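Local coordinates for putative alcohol dehydrogenase (Sinorhizobium meliloti, PDB 4J6F), which probably acts as a zinc-binding, NAD(P)-dependent alcohol dehydrogenase of the medium-chain dehydrogenase/reductase family, at residues A[60-74]-A[111-125]. Numbering follows the deposited sequence.
Sequences AAGEVLIKVTACGMN and GTDTVGHIVAVGEGV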
ATOM      1  N   ALA A  60     -29.154  15.666  24.074  1.00 43.26           N
ATOM      2  CA  ALA A  60     -28.479  15.376  25.327  1.00 42.62           C
ATOM      3  C   ALA A  60     -27.465  16.491  25.594  1.00 42.52           C
ATOM      4  O   ALA A  60     -27.380  17.463  24.826  1.00 39.93           O
ATOM      5  CB  ALA A  60     -27.790  14.023  25.248  1.00 40.87           C
ATOM      6  N   ALA A  61     -26.706  16.346  26.681  1.00 43.21           N
ATOM      7  CA  ALA A  61     -25.666  17.303  27.041  1.00 42.70           C
ATOM      8  C   ALA A  61     -24.663  17.454  25.903  1.00 43.68           C
ATOM      9  O   ALA A  61     -24.185  16.456  25.354  1.00 44.11           O
ATOM     10  CB  ALA A  61     -24.968  16.847  28.299  1.00 43.52           C
ATOM     11  N   GLY A  62     -24.368  18.699  25.536  1.00 43.51           N
ATOM     12  CA  GLY A  62     -23.436  18.985  24.445  1.00 40.86           C
ATOM     13  C   GLY A  62     -23.946  18.759  23.025  1.00 39.51           C
ATOM     14  O   GLY A  62     -23.185  18.903  22.066  1.00 38.69           O
ATOM     15  N   GLU A  63     -25.222  18.401  22.881  1.00 39.59           N
ATOM     16  CA  GLU A  63     -25.830  18.176  21.565  1.00 38.04           C
ATOM     17  C   GLU A  63     -26.724  19.343  21.150  1.00 37.20           C
ATOM     18  O   GLU A  63     -27.242  20.075  21.994  1.00 38.29           O
ATOM     19  CB  GLU A  63     -26.690  16.913  21.574  1.00 41.17           C
ATOM     20  CG  GLU A  63     -25.943  15.590  21.613  1.00 48.74           C
ATOM     21  CD  GLU A  63     -26.876  14.387  21.777  1.00 54.69           C
ATOM     22  OE1 GLU A  63     -26.388  13.238  21.755  1.00 54.98           O
ATOM     23  OE2 GLU A  63     -28.099  14.575  21.942  1.00 56.47           O
ATOM     24  N   VAL A  64     -26.895  19.511  19.841  1.00 34.84           N
ATOM     25  CA  VAL A  64     -27.981  20.317  19.287  1.00 32.87           C
ATOM     26  C   VAL A  64     -29.034  19.411  18.648  1.00 31.05           C
ATOM     27  O   VAL A  64     -28.786  18.211  18.415  1.00 29.38           O
ATOM     28  CB  VAL A  64     -27.492  21.315  18.211  1.00 31.93           C
ATOM     29  CG1 VAL A  64     -26.747  22.471  18.845  1.00 32.73           C
ATOM     30  CG2 VAL A  64     -26.635  20.623  17.170  1.00 30.81           C
ATOM     31  N   LEU A  65     -30.201  19.993  18.367  1.00 31.46           N
ATOM     32  CA  LEU A  65     -31.224  19.335  17.552  1.00 31.84           C
ATOM     33  C   LEU A  65     -31.505  20.158  16.315  1.00 33.52           C
ATOM     34  O   LEU A  65     -31.863  21.327  16.428  1.00 35.62           O
ATOM     35  CB  LEU A  65     -32.509  19.166  18.345  1.00 31.35           C
ATOM     36  CG  LEU A  65     -33.686  18.547  17.602  1.00 30.78           C
ATOM     37  CD1 LEU A  65     -33.544  17.037  17.596  1.00 30.44           C
ATOM     38  CD2 LEU A  65     -34.994  18.969  18.264  1.00 31.21           C
ATOM     39  N   ILE A  66     -31.339  19.571  15.132  1.00 33.05           N
ATOM     40  CA  ILE A  66     -31.589  20.332  13.895  1.00 31.82           C
ATOM     41  C   ILE A  66     -32.847  19.885  13.177  1.00 30.81           C
ATOM     42  O   ILE A  66     -33.248  18.728  13.270  1.00 31.42           O
ATOM     43  CB  ILE A  66     -30.410  20.291  12.899  1.00 30.34           C
ATOM     44  CG1 ILE A  66     -30.119  18.858  12.448  1.00 30.01           C
ATOM     45  CG2 ILE A  66     -29.172  20.941  13.496  1.00 29.63           C
ATOM     46  CD1 ILE A  66     -29.043  18.783  11.383  1.00 29.85           C
ATOM     47  N   LYS A  67     -33.465  20.816  12.467  1.00 29.95           N
ATOM     48  CA  LYS A  67     -34.542  20.482  11.561  1.00 30.06           C
ATOM     49  C   LYS A  67     -33.923  20.241  10.180  1.00 30.46           C
ATOM     50  O   LYS A  67     -33.431  21.183   9.534  1.00 31.85           O
ATOM     51  CB  LYS A  67     -35.588  21.595  11.530  1.00 31.26           C
ATOM     52  CG  LYS A  67     -36.564  21.440  10.387  1.00 34.71           C
ATOM     53  CD  LYS A  67     -37.981  21.859  10.729  1.00 38.84           C
ATOM     54  CE  LYS A  67     -38.931  21.294   9.686  1.00 41.27           C
ATOM     55  NZ  LYS A  67     -40.042  22.250   9.475  1.00 44.76           N
ATOM     56  N   VAL A  68     -33.929  18.981   9.739  1.00 28.34           N
ATOM     57  CA  VAL A  68     -33.244  18.600   8.502  1.00 27.41           C
ATOM     58  C   VAL A  68     -33.898  19.231   7.293  1.00 28.04           C
ATOM     59  O   VAL A  68     -35.103  19.158   7.127  1.00 28.92           O
ATOM     60  CB  VAL A  68     -33.219  17.080   8.274  1.00 26.99           C
ATOM     61  CG1 VAL A  68     -32.195  16.733   7.204  1.00 25.44           C
ATOM     62  CG2 VAL A  68     -32.913  16.340   9.566  1.00 27.66           C
ATOM     63  N   THR A  69     -33.096  19.847   6.442  1.00 28.76           N
ATOM     64  CA  THR A  69     -33.650  20.481   5.259  1.00 30.32           C
ATOM     65  C   THR A  69     -33.229  19.750   4.005  1.00 30.61           C
ATOM     66  O   THR A  69     -33.950  19.795   2.999  1.00 31.23           O
ATOM     67  CB  THR A  69     -33.279  21.958   5.191  1.00 31.79           C
ATOM     68  OG1 THR A  69     -31.868  22.089   5.404  1.00 34.26           O
ATOM     69  CG2 THR A  69     -34.049  22.742   6.278  1.00 30.81           C
ATOM     70  N   ALA A  70     -32.086  19.054   4.093  1.00 29.55           N
ATOM     71  CA  ALA A  70     -31.512  18.253   2.995  1.00 28.83           C
ATOM     72  C   ALA A  70     -30.577  17.172   3.534  1.00 30.49           C
ATOM     73  O   ALA A  70     -29.949  17.366   4.571  1.00 33.89           O
ATOM     74  CB  ALA A  70     -30.759  19.146   2.015  1.00 26.89           C
ATOM     75  N   CYS A  71     -30.491  16.041   2.832  1.00 29.54           N
ATOM     76  CA  CYS A  71     -29.536  14.976   3.164  1.00 29.89           C
ATOM     77  C   CYS A  71     -29.072  14.212   1.919  1.00 29.41           C
ATOM     78  O   CYS A  71     -29.892  13.654   1.185  1.00 30.60           O
ATOM     79  CB  CYS A  71     -30.124  13.991   4.178  1.00 30.52           C
ATOM     80  SG  CYS A  71     -28.870  12.854   4.828  1.00 31.74           S
ATOM     81  N   GLY A  72     -27.763  14.166   1.697  1.00 26.83           N
ATOM     82  CA  GLY A  72     -27.225  13.594   0.471  1.00 27.67           C
ATOM     83  C   GLY A  72     -27.009  12.105   0.576  1.00 29.29           C
ATOM     84  O   GLY A  72     -26.632  11.618   1.629  1.00 29.70           O
HETATM   85  N   MSE A  73     -27.233  11.389  -0.527  1.00 30.77           N
HETATM   86  CA  MSE A  73     -27.096   9.922  -0.563  1.00 30.12           C
HETATM   87  C   MSE A  73     -25.689   9.467  -0.898  1.00 29.89           C
HETATM   88  O   MSE A  73     -24.994  10.091  -1.702  1.00 29.99           O
HETATM   89  CB  MSE A  73     -28.055   9.328  -1.584  1.00 30.17           C
HETATM   90  CG  MSE A  73     -29.418  10.005  -1.561  1.00 33.36           C
HETATM   91 SE   MSE A  73     -30.644   8.981  -2.723  1.00 40.52          SE
HETATM   92  CE  MSE A  73     -30.979   7.413  -1.569  1.00 38.91           C
ATOM     93  N   ASN A  74     -25.268   8.365  -0.277  1.00 28.77           N
ATOM     94  CA  ASN A  74     -23.943   7.777  -0.483  1.00 27.02           C
ATOM     95  C   ASN A  74     -23.976   6.255  -0.610  1.00 26.84           C
ATOM     96  O   ASN A  74     -24.908   5.599  -0.144  1.00 26.39           O
ATOM     97  CB  ASN A  74     -23.025   8.160   0.674  1.00 26.97           C
ATOM     98  CG  ASN A  74     -22.755   9.635   0.717  1.00 29.16           C
ATOM     99  OD1 ASN A  74     -22.026  10.181  -0.118  1.00 30.06           O
ATOM    100  ND2 ASN A  74     -23.366  10.301   1.675  1.00 30.65           N
ATOM    101  N   GLY A 111     -28.328   8.220   6.484  1.00 32.37           N
ATOM    102  CA  GLY A 111     -28.159   9.557   5.929  1.00 32.42           C
ATOM    103  C   GLY A 111     -26.980  10.232   6.580  1.00 34.27           C
ATOM    104  O   GLY A 111     -26.978  10.447   7.792  1.00 36.41           O
ATOM    105  N   THR A 112     -25.954  10.495   5.782  1.00 33.15           N
ATOM    106  CA  THR A 112     -24.708  11.068   6.260  1.00 32.21           C
ATOM    107  C   THR A 112     -24.539  12.553   6.001  1.00 33.12           C
ATOM    108  O   THR A 112     -24.048  13.278   6.847  1.00 37.94           O
ATOM    109  CB  THR A 112     -23.508  10.339   5.638  1.00 33.44           C
ATOM    110  OG1 THR A 112     -23.730  10.171   4.242  1.00 34.40           O
ATOM    111  CG2 THR A 112     -23.346   8.989   6.244  1.00 33.66           C
ATOM    112  N   ASP A 113     -24.941  12.997   4.822  1.00 31.87           N
ATOM    113  CA  ASP A 113     -24.712  14.379   4.381  1.00 32.66           C
ATOM    114  C   ASP A 113     -25.843  15.326   4.735  1.00 33.42           C
ATOM    115  O   ASP A 113     -26.536  15.835   3.859  1.00 36.12           O
ATOM    116  CB  ASP A 113     -24.457  14.409   2.882  1.00 33.67           C
ATOM    117  CG  ASP A 113     -23.266  13.575   2.488  1.00 37.24           C
ATOM    118  OD1 ASP A 113     -22.424  13.313   3.373  1.00 37.03           O
ATOM    119  OD2 ASP A 113     -23.177  13.172   1.306  1.00 40.53           O
ATOM    120  N   THR A 114     -26.005  15.574   6.026  1.00 31.66           N
ATOM    121  CA  THR A 114     -27.158  16.304   6.539  1.00 30.46           C
ATOM    122  C   THR A 114     -26.902  17.809   6.642  1.00 30.11           C
ATOM    123  O   THR A 114     -25.866  18.254   7.158  1.00 30.30           O
ATOM    124  CB  THR A 114     -27.571  15.747   7.909  1.00 30.94           C
ATOM    125  OG1 THR A 114     -27.717  14.327   7.808  1.00 33.72           O
ATOM    126  CG2 THR A 114     -28.877  16.334   8.367  1.00 30.33           C
ATOM    127  N   VAL A 115     -27.853  18.586   6.136  1.00 29.29           N
ATOM    128  CA  VAL A 115     -27.875  20.020   6.384  1.00 30.90           C
ATOM    129  C   VAL A 115     -29.194  20.345   7.097  1.00 32.10           C
ATOM    130  O   VAL A 115     -30.231  19.750   6.784  1.00 32.42           O
ATOM    131  CB  VAL A 115     -27.741  20.835   5.071  1.00 30.48           C
ATOM    132  CG1 VAL A 115     -27.922  22.326   5.334  1.00 31.11           C
ATOM    133  CG2 VAL A 115     -26.395  20.588   4.411  1.00 28.24           C
ATOM    134  N   GLY A 116     -29.159  21.278   8.051  1.00 31.96           N
ATOM    135  CA  GLY A 116     -30.386  21.732   8.715  1.00 31.93           C
ATOM    136  C   GLY A 116     -30.250  22.990   9.556  1.00 33.09           C
ATOM    137  O   GLY A 116     -29.228  23.674   9.521  1.00 30.97           O
ATOM    138  N   HIS A 117     -31.298  23.276  10.331  1.00 37.03           N
ATOM    139  CA  HIS A 117     -31.372  24.461  11.199  1.00 37.29           C
ATOM    140  C   HIS A 117     -31.504  24.038  12.665  1.00 36.35           C
ATOM    141  O   HIS A 117     -32.374  23.238  13.014  1.00 37.42           O
ATOM    142  CB  HIS A 117     -32.531  25.356  10.753  1.00 39.96           C
ATOM    143  CG  HIS A 117     -32.349  25.901   9.371  1.00 48.47           C
ATOM    144  ND1 HIS A 117     -32.000  27.213   9.125  1.00 54.50           N
ATOM    145  CD2 HIS A 117     -32.405  25.294   8.159  1.00 51.85           C
ATOM    146  CE1 HIS A 117     -31.877  27.398   7.820  1.00 56.97           C
ATOM    147  NE2 HIS A 117     -32.112  26.247   7.211  1.00 54.80           N
ATOM    148  N   ILE A 118     -30.614  24.542  13.515  1.00 33.12           N
ATOM    149  CA  ILE A 118     -30.653  24.198  14.926  1.00 31.61           C
ATOM    150  C   ILE A 118     -31.921  24.778  15.523  1.00 33.91           C
ATOM    151  O   ILE A 118     -32.144  25.981  15.441  1.00 37.68           O
ATOM    152  CB  ILE A 118     -29.441  24.767  15.682  1.00 30.27           C
ATOM    153  CG1 ILE A 118     -28.134  24.252  15.059  1.00 28.34           C
ATOM    154  CG2 ILE A 118     -29.543  24.435  17.168  1.00 30.38           C
ATOM    155  CD1 ILE A 118     -26.899  24.590  15.854  1.00 28.29           C
ATOM    156  N   VAL A 119     -32.755  23.930  16.112  1.00 32.28           N
ATOM    157  CA  VAL A 119     -34.018  24.385  16.686  1.00 32.16           C
ATOM    158  C   VAL A 119     -34.083  24.222  18.203  1.00 32.93           C
ATOM    159  O   VAL A 119     -34.902  24.850  18.854  1.00 35.08           O
ATOM    160  CB  VAL A 119     -35.234  23.682  16.039  1.00 32.21           C
ATOM    161  CG1 VAL A 119     -35.390  24.102  14.591  1.00 32.17           C
ATOM    162  CG2 VAL A 119     -35.113  22.169  16.134  1.00 31.90           C
ATOM    163  N   ALA A 120     -33.239  23.359  18.756  1.00 31.75           N
ATOM    164  CA  ALA A 120     -33.211  23.094  20.186  1.00 31.87           C
ATOM    165  C   ALA A 120     -31.772  22.823  20.576  1.00 33.42           C
ATOM    166  O   ALA A 120     -30.978  22.357  19.742  1.00 32.66           O
ATOM    167  CB  ALA A 120     -34.071  21.890  20.521  1.00 30.79           C
ATOM    168  N   VAL A 121     -31.430  23.101  21.831  1.00 34.43           N
ATOM    169  CA  VAL A 121     -30.098  22.770  22.317  1.00 35.72           C
ATOM    170  C   VAL A 121     -30.108  22.061  23.668  1.00 38.39           C
ATOM    171  O   VAL A 121     -30.989  22.287  24.477  1.00 42.12           O
ATOM    172  CB  VAL A 121     -29.165  24.004  22.358  1.00 36.57           C
ATOM    173  CG1 VAL A 121     -29.216  24.756  21.039  1.00 36.08           C
ATOM    174  CG2 VAL A 121     -29.519  24.927  23.512  1.00 37.92           C
ATOM    175  N   GLY A 122     -29.121  21.203  23.900  1.00 39.23           N
ATOM    176  CA  GLY A 122     -28.991  20.484  25.160  1.00 42.86           C
ATOM    177  C   GLY A 122     -28.100  21.184  26.171  1.00 47.96           C
ATOM    178  O   GLY A 122     -27.623  22.298  25.932  1.00 47.42           O
ATOM    179  N   GLU A 123     -27.827  20.483  27.268  1.00 53.52           N
ATOM    180  CA  GLU A 123     -27.369  21.091  28.514  1.00 63.55           C
ATOM    181  C   GLU A 123     -26.253  22.132  28.446  1.00 64.33           C
ATOM    182  O   GLU A 123     -26.464  23.277  28.837  1.00 72.50           O
ATOM    183  CB  GLU A 123     -27.040  20.023  29.556  1.00 75.35           C
ATOM    184  CG  GLU A 123     -27.315  20.481  30.982  1.00 89.34           C
ATOM    185  CD  GLU A 123     -26.953  19.440  32.029  1.00109.41           C
ATOM    186  OE1 GLU A 123     -27.094  19.741  33.237  1.00121.51           O
ATOM    187  OE2 GLU A 123     -26.526  18.323  31.651  1.00111.32           O
ATOM    188  N   GLY A 124     -25.076  21.764  27.969  1.00 57.50           N
ATOM    189  CA  GLY A 124     -23.948  22.685  28.098  1.00 54.53           C
ATOM    190  C   GLY A 124     -23.864  23.737  27.013  1.00 50.31           C
ATOM    191  O   GLY A 124     -22.906  24.489  26.948  1.00 48.82           O
ATOM    192  N   VAL A 125     -24.873  23.788  26.155  1.00 49.25           N
ATOM    193  CA  VAL A 125     -24.727  24.461  24.862  1.00 46.16           C
ATOM    194  C   VAL A 125     -25.315  25.872  24.851  1.00 46.03           C
ATOM    195  O   VAL A 125     -26.351  26.135  25.484  1.00 46.45           O
ATOM    196  CB  VAL A 125     -25.341  23.612  23.726  1.00 41.05           C
ATOM    197  CG1 VAL A 125     -25.201  24.309  22.379  1.00 39.43           C
ATOM    198  CG2 VAL A 125     -24.687  22.240  23.687  1.00 38.05           C
TER
HETATM  199  O   HOH W   1     -25.881   9.381   3.031  1.00 25.77           O
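Ile-66 and Ile-118 face each other as a non-hydrogen-bonded pair in the antiparallel ladder of strands 63-72 and 113-121, part of the GroES-like domain typical of medium-chain dehydrogenases. Two classic beta bulges, Val-119 and Ala-120 facing Leu-65, and Thr-69 and Ala-70 facing Val-115, shift the register. On the face carrying Val-64, Ile-66 and Ile-118, one branch of Ile-118 touches both neighbours: CD1 lies 3.7 Å from Val-64 CG1, while CG1 lies 3.8 Å from Ile-66 CG2. With its CG1 wedged between backbone N and carbonyl carbon (chi1 61°), Ile-66 sends CD1 the other way along this face, to Thr-114 CG2; Val-136 and Leu-168 also pack on Ile-66. Val-68 CG1 meets Thr-114 CG2 at 3.5 Å, the two side chains crossing nearly at right angles. On the face of Leu-65 and Ala-120, Leu-65 CD2 rests against both Val-119 CG2 and Ala-120 CB. Farther along, Thr-69 CG2 abuts the His-117 ring at its edge, 3.6 Å from CD2, while Thr-69 OG1 and His-117 NE2 both bond to Asp-182. At the end of the ladder, beside the Gly-72 and Asp-113 pair, the Asp-113 carboxylate is held by Asn-74, Lys-376 and the Cys-190 backbone N. An alanine in place of Asn-74 would probably leave Asp-113 OD2 without its amide donor and water 1 with one partner fewer. That water bridges Gly-72 O and Thr-112 N. The amide plane of Asn-74 is turned 83° from the carboxylate plane of Asp-113, and Asn-74 ND2 reaches Asp-113 OD2 at 2.9 Å from above the carboxylate plane.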